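Local coordinates for protein LP04448p (Drosophila melanogaster, PDB 2QK2) that probably binds tubulin through TOG domains such as this one, built from HEAT repeats, and as an XMAP215 relative probably acts at microtubule plus ends, at residues L6-M16 / L42-E53; M16-E25 / A56-V64. All coordinates share one frame; numbering follows the deposited sequence.

How the contacts relate
Both contacts lie at the N-terminal end of this all-helical TOG domain, on the same side of its centre, with their own centres about 16 Å apart. Along the chain they alternate: 6-16, 16-25, 42-53 and 56-64 come in that order, and Met16 belongs to both. Contact 1 ties the loop ahead of helix 20-24 to the end of helix 29-45 and the turn after it. Contact 2 then lays helix 20-24 beside helix 55-67. Most of helix 29-45 lies between the paired segments in sequence, and the N-terminal segment is fastened first to the end of that helix and the loop after it, then to helix 55-67.

Contact 1 of 2, residues L6-M16 / L42-E53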
loop_
_atom_site.group_PDB
_atom_site.type_symbol
_atom_site.label_atom_id
_atom_site.label_comp_id
_atom_site.label_asym_id
_atom_site.label_seq_id
_atom_site.Cartn_x
_atom_site.Cartn_y
_atom_site.Cartn_z
ATOM N N LEU A 6 -1.916 -6.104 25.429
ATOM C CA LEU A 6 -1.608 -5.770 24.042
ATOM C C LEU A 6 -2.823 -5.101 23.404
ATOM O O LEU A 6 -2.709 -4.441 22.372
ATOM C CB LEU A 6 -1.260 -7.033 23.251
ATOM C CG LEU A 6 0.032 -7.786 23.585
ATOM C CD1 LEU A 6 0.090 -9.068 22.765
ATOM C CD2 LEU A 6 1.241 -6.907 23.290
ATOM N N LEU A 7 -3.985 -5.287 24.024
ATOM C CA LEU A 7 -5.230 -4.715 23.525
ATOM C C LEU A 7 -5.499 -3.369 24.190
ATOM O O LEU A 7 -6.533 -2.741 23.955
ATOM C CB LEU A 7 -6.396 -5.663 23.812
ATOM C CG LEU A 7 -6.254 -7.114 23.348
ATOM C CD1 LEU A 7 -7.448 -7.914 23.851
ATOM C CD2 LEU A 7 -6.154 -7.180 21.831
ATOM N N ASP A 8 -4.562 -2.934 25.022
ATOM C CA ASP A 8 -4.698 -1.670 25.731
ATOM C C ASP A 8 -4.089 -0.518 24.930
ATOM O O ASP A 8 -2.876 -0.448 24.756
ATOM C CB ASP A 8 -4.023 -1.785 27.100
ATOM C CG ASP A 8 -4.213 -0.549 27.944
ATOM O OD1 ASP A 8 -5.365 -0.075 28.050
ATOM O OD2 ASP A 8 -3.211 -0.055 28.505
ATOM N N PRO A 9 -4.934 0.403 24.433
ATOM C CA PRO A 9 -4.474 1.555 23.642
ATOM C C PRO A 9 -3.418 2.382 24.370
ATOM O O PRO A 9 -3.643 2.849 25.488
ATOM C CB PRO A 9 -5.759 2.345 23.401
ATOM C CG PRO A 9 -6.818 1.276 23.404
ATOM C CD PRO A 9 -6.398 0.430 24.581
ATOM N N VAL A 10 -2.264 2.557 23.734
ATOM C CA VAL A 10 -1.182 3.324 24.329
ATOM C C VAL A 10 -1.019 4.693 23.676
ATOM O O VAL A 10 -1.160 4.839 22.461
ATOM C CB VAL A 10 0.154 2.561 24.233
ATOM C CG1 VAL A 10 1.291 3.431 24.742
ATOM C CG2 VAL A 10 0.074 1.280 25.051
ATOM N N ASP A 11 -0.729 5.694 24.502
ATOM C CA ASP A 11 -0.526 7.060 24.041
ATOM C C ASP A 11 0.946 7.230 23.684
ATOM O O ASP A 11 1.730 7.709 24.505
ATOM C CB ASP A 11 -0.893 8.042 25.156
ATOM C CG ASP A 11 -0.713 9.493 24.746
ATOM O OD1 ASP A 11 0.021 9.762 23.775
ATOM O OD2 ASP A 11 -1.300 10.371 25.409
ATOM N N ILE A 12 1.330 6.841 22.472
ATOM C CA ILE A 12 2.725 6.971 22.071
ATOM C C ILE A 12 3.092 8.410 21.708
ATOM O O ILE A 12 4.265 8.779 21.725
ATOM C CB ILE A 12 3.073 6.063 20.865
ATOM C CG1 ILE A 12 2.231 6.455 19.652
ATOM C CG2 ILE A 12 2.872 4.600 21.239
ATOM C CD1 ILE A 12 2.737 5.852 18.358
ATOM N N LEU A 13 2.097 9.221 21.375
ATOM C CA LEU A 13 2.379 10.604 21.022
ATOM C C LEU A 13 3.042 11.335 22.186
ATOM O O LEU A 13 3.944 12.148 21.984
ATOM C CB LEU A 13 1.092 11.324 20.609
ATOM C CG LEU A 13 0.548 10.923 19.235
ATOM C CD1 LEU A 13 -0.817 11.563 19.015
ATOM C CD2 LEU A 13 1.539 11.340 18.150
ATOM N N SER A 14 2.610 11.032 23.406
ATOM C CA SER A 14 3.181 11.685 24.580
ATOM C C SER A 14 4.496 11.049 25.007
ATOM O O SER A 14 5.182 11.571 25.882
ATOM C CB SER A 14 2.190 11.646 25.744
ATOM O OG SER A 14 1.874 10.314 26.101
ATOM N N LYS A 15 4.856 9.933 24.378
ATOM C CA LYS A 15 6.088 9.234 24.723
ATOM C C LYS A 15 7.259 9.539 23.810
ATOM O O LYS A 15 8.391 9.165 24.100
ATOM C CB LYS A 15 5.854 7.727 24.738
ATOM C CG LYS A 15 4.877 7.267 25.796
ATOM C CD LYS A 15 4.804 5.757 25.829
ATOM C CE LYS A 15 3.874 5.281 26.923
ATOM N NZ LYS A 15 3.872 3.794 26.994
HETATM N N MSE A 16 7.001 10.217 22.702
HETATM C CA MSE A 16 8.079 10.540 21.785
HETATM C C MSE A 16 9.027 11.581 22.337
HETATM O O MSE A 16 8.640 12.434 23.128
HETATM C CB MSE A 16 7.506 11.000 20.457
HETATM C CG MSE A 16 7.362 9.846 19.481
HETATM SE SE MSE A 16 5.919 10.155 18.336
HETATM C CE MSE A 16 6.656 11.608 17.319
ATOM N N LEU A 42 8.816 2.385 19.743
ATOM C CA LEU A 42 7.549 2.683 20.400
ATOM C C LEU A 42 6.420 1.939 19.691
ATOM O O LEU A 42 5.553 1.354 20.337
ATOM C CB LEU A 42 7.253 4.185 20.361
ATOM C CG LEU A 42 8.064 5.089 21.290
ATOM C CD1 LEU A 42 7.719 6.552 21.023
ATOM C CD2 LEU A 42 7.769 4.709 22.740
ATOM N N LEU A 43 6.438 1.965 18.361
ATOM C CA LEU A 43 5.405 1.309 17.568
ATOM C C LEU A 43 5.430 -0.215 17.706
ATOM O O LEU A 43 4.381 -0.861 17.685
ATOM C CB LEU A 43 5.537 1.709 16.092
ATOM C CG LEU A 43 5.258 3.187 15.782
ATOM C CD1 LEU A 43 5.599 3.492 14.327
ATOM C CD2 LEU A 43 3.793 3.505 16.059
ATOM N N THR A 44 6.618 -0.794 17.847
ATOM C CA THR A 44 6.703 -2.241 17.995
ATOM C C THR A 44 6.335 -2.648 19.423
ATOM O O THR A 44 5.771 -3.715 19.632
ATOM C CB THR A 44 8.110 -2.784 17.651
ATOM O OG1 THR A 44 9.072 -2.245 18.562
ATOM C CG2 THR A 44 8.496 -2.398 16.237
ATOM N N ASP A 45 6.635 -1.801 20.404
ATOM C CA ASP A 45 6.298 -2.123 21.790
ATOM C C ASP A 45 4.812 -1.955 22.119
ATOM O O ASP A 45 4.307 -2.573 23.061
ATOM C CB ASP A 45 7.110 -1.268 22.772
ATOM C CG ASP A 45 8.586 -1.616 22.770
ATOM O OD1 ASP A 45 8.924 -2.804 22.580
ATOM O OD2 ASP A 45 9.412 -0.701 22.973
ATOM N N HIS A 46 4.111 -1.122 21.353
ATOM C CA HIS A 46 2.695 -0.872 21.604
ATOM C C HIS A 46 1.854 -1.033 20.342
ATOM O O HIS A 46 1.520 -0.051 19.677
ATOM C CB HIS A 46 2.527 0.537 22.165
ATOM C CG HIS A 46 3.445 0.834 23.307
ATOM N ND1 HIS A 46 3.360 0.181 24.518
ATOM C CD2 HIS A 46 4.487 1.692 23.414
ATOM C CE1 HIS A 46 4.310 0.624 25.321
ATOM N NE2 HIS A 46 5.008 1.541 24.675
ATOM N N PRO A 47 1.483 -2.278 20.009
ATOM C CA PRO A 47 0.681 -2.600 18.823
ATOM C C PRO A 47 -0.703 -1.952 18.775
ATOM O O PRO A 47 -1.299 -1.834 17.703
ATOM C CB PRO A 47 0.613 -4.126 18.860
ATOM C CG PRO A 47 0.640 -4.421 20.322
ATOM C CD PRO A 47 1.721 -3.485 20.819
ATOM N N LYS A 48 -1.216 -1.536 19.929
ATOM C CA LYS A 48 -2.528 -0.896 19.986
ATOM C C LYS A 48 -2.329 0.579 20.321
ATOM O O LYS A 48 -1.818 0.925 21.386
ATOM C CB LYS A 48 -3.402 -1.568 21.050
ATOM C CG LYS A 48 -4.838 -1.078 21.089
ATOM C CD LYS A 48 -5.592 -1.468 19.831
ATOM C CE LYS A 48 -7.049 -1.038 19.914
ATOM N NZ LYS A 48 -7.836 -1.446 18.710
ATOM N N LEU A 49 -2.740 1.449 19.406
ATOM C CA LEU A 49 -2.559 2.881 19.596
ATOM C C LEU A 49 -3.818 3.641 19.977
ATOM O O LEU A 49 -4.900 3.409 19.440
ATOM C CB LEU A 49 -1.947 3.492 18.332
ATOM C CG LEU A 49 -0.622 2.846 17.904
ATOM C CD1 LEU A 49 -0.147 3.427 16.580
ATOM C CD2 LEU A 49 0.418 3.064 18.996
ATOM N N GLU A 50 -3.652 4.566 20.913
ATOM C CA GLU A 50 -4.740 5.405 21.397
ATOM C C GLU A 50 -5.110 6.449 20.339
ATOM O O GLU A 50 -4.291 6.791 19.480
ATOM C CB GLU A 50 -4.278 6.100 22.677
ATOM C CG GLU A 50 -5.333 6.884 23.422
ATOM C CD GLU A 50 -4.757 7.552 24.658
ATOM O OE1 GLU A 50 -4.035 8.563 24.510
ATOM O OE2 GLU A 50 -5.008 7.054 25.776
ATOM N N ASN A 51 -6.342 6.947 20.394
ATOM C CA ASN A 51 -6.781 7.971 19.451
ATOM C C ASN A 51 -5.936 9.214 19.698
ATOM O O ASN A 51 -5.417 9.398 20.793
ATOM C CB ASN A 51 -8.250 8.321 19.678
ATOM C CG ASN A 51 -9.165 7.145 19.460
ATOM O OD1 ASN A 51 -9.210 6.575 18.371
ATOM N ND2 ASN A 51 -9.904 6.769 20.501
ATOM N N GLY A 52 -5.801 10.064 18.687
ATOM C CA GLY A 52 -5.005 11.268 18.857
ATOM C C GLY A 52 -4.783 12.021 17.564
ATOM O O GLY A 52 -5.308 11.632 16.523
ATOM N N GLU A 53 -4.009 13.102 17.628
ATOM C CA GLU A 53 -3.717 13.907 16.445
ATOM C C GLU A 53 -2.419 13.413 15.811
ATOM O O GLU A 53 -1.339 13.891 16.150
ATOM C CB GLU A 53 -3.564 15.380 16.834
ATOM C CG GLU A 53 -4.781 15.977 17.529
ATOM C CD GLU A 53 -6.042 15.834 16.708
ATOM O OE1 GLU A 53 -6.001 16.171 15.505
ATOM O OE2 GLU A 53 -7.070 15.387 17.261
HETATM O O HOH W 1 -0.640 -1.510 22.913
#
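A single parallel beta bridge, Val10 with Leu49, joins the N-terminal loop to the turn after helix 29-45. Val10 N donates to Lys48 O (2.9 Å), and Val10 O accepts from Glu50 N (2.9 Å). Beside the bridge, a water links Asp8 O to Lys48 N, and the Pro9 ring lies alongside the Lys48 chain.

The Val10 side chain covers one face of the His46 ring in a CH-pi contact, CG1 sitting 3.8 Å from the ring centroid. Asp45 CB lies over the opposite face, so the imidazole is sandwiched. Ile12 carries the apolar part. Its chi1 of 61° sets CG1 between the backbone N and the carbonyl carbon, and CD1 meets Leu43 CD2 tightly at 3.5 Å while CG2 rests 3.7 Å from Leu49 CD2. Farther along, Met16 CG packs on Leu42 CD1.

Asp11 OD1 accepts from Ser14 N (2.9 Å), an Asx motif just after the bridge. The carboxylates of Asp11 and Glu50 come close (OD2 to OE1, 3.4 Å), which would probably raise the proton affinity of one of them. Such an isolated parallel bridge lays the N-terminal loop along the loop between helices 29-45 and 55-67 of this HEAT-repeat TOG domain.

Contact 2 of 2, residues M16-E25 / A56-V64; sequences MPKDFYDKLE and ALVSALKKV
With CG anti to the backbone N (chi1 177°), the Phe20 ring comes to lie against Leu57, whereas Tyr21, its CG anti to the carbonyl carbon (chi1 -63°), reaches Ala56, Leu57 and Ala60. Leu57 CD1 touches the Phe20 ring obliquely, 3.7 Å from CE2, and the two side chains cross at about a right angle. The selenomethionine methyl of Met16, CE, lies over the rim of one Phe20 face and also reaches Leu57 CD1. The Phe20 ring in turn directs its edge at the Tyr21 ring, with CD2 above the middle of one face, so the two aromatic groups brace each other within their own segment.

Ala60 CB meets the edge of the Tyr21 ring, 3.9 Å from CE2, and Leu57 CA also lies near the ring plane. Although Tyr21 OH comes within 3.5 Å of Leu57 N, the angle is too poor for a hydrogen bond. One turn on, Leu24 divides its branches: CD1 touches Ala60 CB at 3.9 Å, and CD2 lies 4.1 Å from Val64 CG2, the Leu24 and Val64 side chains crossing at about a right angle. The small Ala60 side chain thus receives both Tyr21 and Leu24.

At the polar margin, Lys63 NZ makes a salt bridge with Glu25 OE2 (3.0 Å), approaching on the syn side but tilted from the carboxylate plane. A water accepts from the same ammonium group and donates to Leu24 O (2.8 Å), giving the lysine a second tie, to the backbone of Leu24.

The axes of helix 20-24 and of the 56-64 part of helix 55-67 approach to 11.3 Å and run nearly parallel, 17° apart. Helix 29-45 packs against the first, Leu39 on Phe20, while helix 71-88 packs against the second, Leu84 on Leu57 and Ala77 on Val64.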
loop_
_atom_site.group_PDB
_atom_site.type_symbol
_atom_site.label_atom_id
_atom_site.label_comp_id
_atom_site.label_asym_id
_atom_site.label_seq_id
_atom_site.Cartn_x
_atom_site.Cartn_y
_atom_site.Cartn_z
HETATM N N MSE A 16 7.001 10.217 22.702
HETATM C CA MSE A 16 8.079 10.540 21.785
HETATM C C MSE A 16 9.027 11.581 22.337
HETATM O O MSE A 16 8.640 12.434 23.128
HETATM C CB MSE A 16 7.506 11.000 20.457
HETATM C CG MSE A 16 7.362 9.846 19.481
HETATM SE SE MSE A 16 5.919 10.155 18.336
HETATM C CE MSE A 16 6.656 11.608 17.319
ATOM N N PRO A 17 10.299 11.519 21.928
ATOM C CA PRO A 17 11.289 12.482 22.409
ATOM C C PRO A 17 10.899 13.914 22.061
ATOM O O PRO A 17 10.347 14.179 20.989
ATOM C CB PRO A 17 12.573 12.028 21.716
ATOM C CG PRO A 17 12.073 11.450 20.433
ATOM C CD PRO A 17 10.869 10.653 20.880
ATOM N N LYS A 18 11.195 14.835 22.971
ATOM C CA LYS A 18 10.860 16.235 22.766
ATOM C C LYS A 18 11.579 16.841 21.562
ATOM O O LYS A 18 11.248 17.943 21.132
ATOM C CB LYS A 18 11.176 17.044 24.032
ATOM C CG LYS A 18 12.657 17.281 24.288
ATOM C CD LYS A 18 12.882 18.010 25.616
ATOM C CE LYS A 18 12.119 19.334 25.681
ATOM N NZ LYS A 18 12.232 19.995 27.021
ATOM N N ASP A 19 12.561 16.133 21.013
ATOM C CA ASP A 19 13.277 16.650 19.849
ATOM C C ASP A 19 13.041 15.781 18.608
ATOM O O ASP A 19 13.761 15.877 17.614
ATOM C CB ASP A 19 14.778 16.756 20.147
ATOM C CG ASP A 19 15.402 15.420 20.501
ATOM O OD1 ASP A 19 14.660 14.421 20.632
ATOM O OD2 ASP A 19 16.641 15.371 20.648
ATOM N N PHE A 20 12.016 14.943 18.672
ATOM C CA PHE A 20 11.683 14.064 17.562
ATOM C C PHE A 20 11.639 14.810 16.226
ATOM O O PHE A 20 12.343 14.449 15.281
ATOM C CB PHE A 20 10.327 13.398 17.805
ATOM C CG PHE A 20 9.881 12.522 16.674
ATOM C CD1 PHE A 20 10.364 11.220 16.554
ATOM C CD2 PHE A 20 9.017 13.014 15.696
ATOM C CE1 PHE A 20 9.995 10.418 15.474
ATOM C CE2 PHE A 20 8.640 12.218 14.608
ATOM C CZ PHE A 20 9.134 10.915 14.499
ATOM N N TYR A 21 10.819 15.856 16.149
ATOM C CA TYR A 21 10.687 16.608 14.909
ATOM C C TYR A 21 11.913 17.438 14.533
ATOM O O TYR A 21 12.288 17.489 13.359
ATOM C CB TYR A 21 9.424 17.479 14.958
ATOM C CG TYR A 21 8.160 16.652 15.075
ATOM C CD1 TYR A 21 7.560 16.424 16.315
ATOM C CD2 TYR A 21 7.597 16.040 13.948
ATOM C CE1 TYR A 21 6.432 15.605 16.436
ATOM C CE2 TYR A 21 6.469 15.213 14.055
ATOM C CZ TYR A 21 5.894 15.002 15.302
ATOM O OH TYR A 21 4.794 14.179 15.419
ATOM N N ASP A 22 12.553 18.078 15.510
ATOM C CA ASP A 22 13.739 18.869 15.203
ATOM C C ASP A 22 14.845 17.999 14.608
ATOM O O ASP A 22 15.473 18.373 13.619
ATOM C CB ASP A 22 14.264 19.585 16.456
ATOM C CG ASP A 22 13.358 20.723 16.903
ATOM O OD1 ASP A 22 12.601 21.260 16.062
ATOM O OD2 ASP A 22 13.412 21.091 18.093
ATOM N N LYS A 23 15.083 16.830 15.194
ATOM C CA LYS A 23 16.129 15.957 14.667
ATOM C C LYS A 23 15.871 15.510 13.231
ATOM O O LYS A 23 16.815 15.353 12.448
ATOM C CB LYS A 23 16.308 14.729 15.554
ATOM C CG LYS A 23 17.257 14.930 16.729
ATOM C CD LYS A 23 17.494 13.586 17.407
ATOM C CE LYS A 23 18.546 13.647 18.487
ATOM N NZ LYS A 23 18.665 12.307 19.135
ATOM N N LEU A 24 14.601 15.297 12.886
ATOM C CA LEU A 24 14.254 14.876 11.529
ATOM C C LEU A 24 14.642 15.942 10.508
ATOM O O LEU A 24 14.742 15.658 9.315
ATOM C CB LEU A 24 12.752 14.571 11.418
ATOM C CG LEU A 24 12.337 13.164 11.861
ATOM C CD1 LEU A 24 10.836 12.979 11.678
ATOM C CD2 LEU A 24 13.101 12.134 11.033
ATOM N N GLU A 25 14.867 17.168 10.980
ATOM C CA GLU A 25 15.262 18.262 10.096
ATOM C C GLU A 25 16.779 18.416 9.985
ATOM O O GLU A 25 17.262 19.256 9.224
ATOM C CB GLU A 25 14.662 19.587 10.574
ATOM C CG GLU A 25 13.159 19.710 10.385
ATOM C CD GLU A 25 12.735 19.576 8.932
ATOM O OE1 GLU A 25 13.304 20.280 8.072
ATOM O OE2 GLU A 25 11.821 18.772 8.649
ATOM N N ALA A 56 0.644 15.423 12.274
ATOM C CA ALA A 56 2.028 15.898 12.224
ATOM C C ALA A 56 3.000 14.745 12.011
ATOM O O ALA A 56 3.962 14.865 11.250
ATOM C CB ALA A 56 2.384 16.659 13.521
ATOM N N LEU A 57 2.746 13.628 12.683
ATOM C CA LEU A 57 3.612 12.465 12.557
ATOM C C LEU A 57 3.546 11.887 11.141
ATOM O O LEU A 57 4.575 11.583 10.537
ATOM C CB LEU A 57 3.223 11.396 13.589
ATOM C CG LEU A 57 4.044 10.101 13.531
ATOM C CD1 LEU A 57 5.537 10.421 13.609
ATOM C CD2 LEU A 57 3.627 9.175 14.668
ATOM N N VAL A 58 2.339 11.745 10.607
ATOM C CA VAL A 58 2.179 11.209 9.257
ATOM C C VAL A 58 2.883 12.107 8.233
ATOM O O VAL A 58 3.551 11.623 7.315
ATOM C CB VAL A 58 0.677 11.055 8.889
ATOM C CG1 VAL A 58 0.531 10.604 7.421
ATOM C CG2 VAL A 58 0.024 10.020 9.817
ATOM N N SER A 59 2.739 13.417 8.395
ATOM C CA SER A 59 3.382 14.356 7.485
ATOM C C SER A 59 4.908 14.219 7.568
ATOM O O SER A 59 5.596 14.238 6.546
ATOM C CB SER A 59 2.965 15.788 7.831
ATOM O OG SER A 59 3.533 16.721 6.925
ATOM N N ALA A 60 5.433 14.079 8.784
ATOM C CA ALA A 60 6.879 13.937 8.973
ATOM C C ALA A 60 7.387 12.668 8.286
ATOM O O ALA A 60 8.420 12.686 7.619
ATOM C CB ALA A 60 7.217 13.902 10.472
ATOM N N LEU A 61 6.661 11.567 8.454
ATOM C CA LEU A 61 7.056 10.314 7.832
ATOM C C LEU A 61 6.982 10.412 6.312
ATOM O O LEU A 61 7.885 9.950 5.612
ATOM C CB LEU A 61 6.175 9.161 8.330
ATOM C CG LEU A 61 6.390 8.802 9.805
ATOM C CD1 LEU A 61 5.428 7.683 10.197
ATOM C CD2 LEU A 61 7.845 8.363 10.033
ATOM N N LYS A 62 5.917 11.020 5.799
ATOM C CA LYS A 62 5.772 11.177 4.352
ATOM C C LYS A 62 6.929 11.988 3.782
ATOM O O LYS A 62 7.439 11.690 2.704
ATOM C CB LYS A 62 4.458 11.885 3.998
ATOM C CG LYS A 62 3.203 11.095 4.337
ATOM C CD LYS A 62 2.134 11.259 3.256
ATOM C CE LYS A 62 1.795 12.722 2.999
ATOM N NZ LYS A 62 1.013 13.330 4.104
ATOM N N LYS A 63 7.333 13.030 4.504
ATOM C CA LYS A 63 8.433 13.871 4.047
ATOM C C LYS A 63 9.709 13.047 3.900
ATOM O O LYS A 63 10.425 13.169 2.901
ATOM C CB LYS A 63 8.650 15.034 5.025
ATOM C CG LYS A 63 9.824 15.936 4.669
ATOM C CD LYS A 63 9.807 17.213 5.499
ATOM C CE LYS A 63 11.079 18.039 5.304
ATOM N NZ LYS A 63 12.259 17.411 5.983
ATOM N N VAL A 64 9.991 12.196 4.887
ATOM C CA VAL A 64 11.182 11.357 4.821
ATOM C C VAL A 64 11.058 10.416 3.633
ATOM O O VAL A 64 11.971 10.302 2.818
ATOM C CB VAL A 64 11.364 10.494 6.101
ATOM C CG1 VAL A 64 12.557 9.548 5.925
ATOM C CG2 VAL A 64 11.581 11.389 7.321
HETATM O O HOH W 2 12.858 14.932 7.384
#